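Local coordinates for protein Per a 4 allergen (PDB 3EBW) that is a major cockroach allergen of the lipocalin family that is bound by IgE and probably carries small hydrophobic ligands in its beta-barrel, at the interface of chains A and B. Sequence-based numbering; all coordinates share one arbitrary frame. Chains: chain A/B, Per a 4 allergen.

The interface of chains A and B. Residues chain A 28, 119, 121, 145-147, 151; chain B 49-51, 72, 74.
The loop of chain B that leads into strand 52-59, with the end of strand 66-72 and the turn after it, meets a surface of chain A built from strand 119-125, the loop after strand 20-27 and the stretch running from 3-10 helix 143-145 to 3-10 helix 149-151. Both chains are lipocalin beta-barrels; this patch joins different surfaces of the two copies, and the interface as a whole is not an exact two-fold; it may reflect crystal packing. B:Asn49 buries the most surface here, 93 Å². Its CG sits in the crowded position between backbone N and carbonyl carbon (chi1 57°), and the side chain slides past A:Leu147 in the opposite direction. The carboxamide ND2 lies 2.7 Å from the backbone O of A:Asn146, but its N-H points away, so the pair is no hydrogen bond. The backbone O of B:Asn49 lies 3.4 Å from CD1 of A:Leu147 and 3.6 Å from ring atom CE2 of A:Tyr121, and approaches the CD2–CE2 side of that ring obliquely, from above its plane. Within chain A, the backbone N of A:Tyr121 donates to the hydroxyl OG1 of A:Thr28 (3.0 Å, 169° at the hydrogen), tying strand to loop. The same threonine directs its methyl CG2 to the carbonyl O of B:Gly50 at 3.9 Å. B:Val51 adds an apolar contact, its CG2 reaching CD1 of A:Leu147 at 3.7 Å, while the side chains of B:Val51 and A:Asp151 cross at about a right angle. Carboxylate OD2 of A:Asp151 accepts a weak hydrogen bond of 3.4 Å from OG1 of B:Thr72, again between side chains that cross nearly perpendicularly.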
# COMPACT_ATOMS: atom_id res chain seq x y z
N THR A 28 2.12 -5.42 -4.51
CA THR A 28 2.32 -4.96 -3.15
C THR A 28 2.26 -3.45 -3.32
O THR A 28 2.96 -2.90 -4.18
CB THR A 28 3.73 -5.33 -2.64
OG1 THR A 28 3.75 -6.70 -2.24
CG2 THR A 28 4.14 -4.43 -1.46
N HIS A 119 10.19 -5.82 0.55
CA HIS A 119 9.95 -6.71 -0.57
C HIS A 119 8.68 -6.32 -1.32
O HIS A 119 7.73 -5.81 -0.73
CB HIS A 119 9.83 -8.15 -0.09
CG HIS A 119 11.11 -8.71 0.44
ND1 HIS A 119 11.32 -10.05 0.63
CD2 HIS A 119 12.27 -8.09 0.80
CE1 HIS A 119 12.54 -10.25 1.08
NE2 HIS A 119 13.14 -9.07 1.19
N TYR A 121 5.77 -7.81 -4.17
CA TYR A 121 5.29 -8.94 -4.99
C TYR A 121 4.41 -8.41 -6.11
O TYR A 121 3.66 -7.47 -5.90
CB TYR A 121 4.51 -9.96 -4.16
CG TYR A 121 5.37 -10.71 -3.17
CD1 TYR A 121 5.62 -12.07 -3.32
CD2 TYR A 121 5.95 -10.05 -2.10
CE1 TYR A 121 6.42 -12.75 -2.45
CE2 TYR A 121 6.76 -10.71 -1.21
CZ TYR A 121 6.99 -12.07 -1.39
OH TYR A 121 7.75 -12.76 -0.47
N TYR A 145 4.50 -17.59 2.34
CA TYR A 145 5.19 -16.37 2.77
C TYR A 145 4.28 -15.46 3.54
O TYR A 145 4.68 -14.36 3.96
CB TYR A 145 5.75 -15.63 1.56
CG TYR A 145 6.61 -16.52 0.73
CD1 TYR A 145 7.88 -16.86 1.15
CD2 TYR A 145 6.09 -17.16 -0.39
CE1 TYR A 145 8.63 -17.81 0.49
CE2 TYR A 145 6.82 -18.12 -1.07
CZ TYR A 145 8.10 -18.45 -0.62
OH TYR A 145 8.80 -19.45 -1.25
N ASN A 146 3.06 -15.92 3.74
CA ASN A 146 2.07 -15.16 4.49
C ASN A 146 1.56 -13.99 3.69
O ASN A 146 1.56 -12.86 4.16
CB ASN A 146 2.67 -14.68 5.81
CG ASN A 146 2.53 -15.71 6.94
OD1 ASN A 146 3.07 -15.51 8.03
ND2 ASN A 146 1.81 -16.81 6.69
N LEU A 147 1.13 -14.27 2.46
CA LEU A 147 0.57 -13.25 1.58
C LEU A 147 -0.62 -13.93 0.97
O LEU A 147 -0.69 -15.16 0.93
CB LEU A 147 1.52 -12.87 0.43
CG LEU A 147 2.70 -11.90 0.52
CD1 LEU A 147 2.24 -10.47 0.70
CD2 LEU A 147 3.60 -12.34 1.63
N ASP A 151 -4.39 -9.28 0.04
CA ASP A 151 -3.49 -8.67 1.00
C ASP A 151 -2.71 -7.59 0.25
O ASP A 151 -1.88 -6.88 0.81
CB ASP A 151 -2.53 -9.75 1.54
CG ASP A 151 -2.16 -9.54 2.99
OD1 ASP A 151 -1.50 -10.43 3.55
OD2 ASP A 151 -2.52 -8.49 3.56
N ASN B 49 7.39 -9.24 3.94
CA ASN B 49 6.73 -9.74 2.74
C ASN B 49 6.01 -8.55 2.09
O ASN B 49 5.08 -8.70 1.28
CB ASN B 49 5.75 -10.84 3.13
CG ASN B 49 4.74 -10.37 4.13
OD1 ASN B 49 5.02 -9.47 4.92
ND2 ASN B 49 3.57 -10.99 4.12
N GLY B 50 6.47 -7.36 2.48
CA GLY B 50 5.95 -6.11 1.96
C GLY B 50 4.69 -5.56 2.58
O GLY B 50 4.40 -4.39 2.39
N VAL B 51 3.94 -6.39 3.30
CA VAL B 51 2.70 -5.95 3.92
C VAL B 51 2.86 -4.89 4.99
O VAL B 51 3.71 -5.01 5.87
CB VAL B 51 1.93 -7.11 4.59
CG1 VAL B 51 0.69 -6.58 5.27
CG2 VAL B 51 1.54 -8.16 3.55
N THR B 72 -4.22 -4.77 8.07
CA THR B 72 -3.15 -4.50 7.12
C THR B 72 -3.70 -3.41 6.21
O THR B 72 -4.92 -3.29 6.06
CB THR B 72 -2.83 -5.73 6.27
OG1 THR B 72 -4.00 -6.12 5.53
CG2 THR B 72 -2.37 -6.90 7.15
N PRO B 74 -3.78 -2.89 2.66
CA PRO B 74 -3.66 -3.55 1.36
C PRO B 74 -3.50 -2.70 0.13
O PRO B 74 -3.13 -3.21 -0.92
CB PRO B 74 -4.91 -4.42 1.31
CG PRO B 74 -5.90 -3.56 1.92
CD PRO B 74 -5.16 -3.02 3.15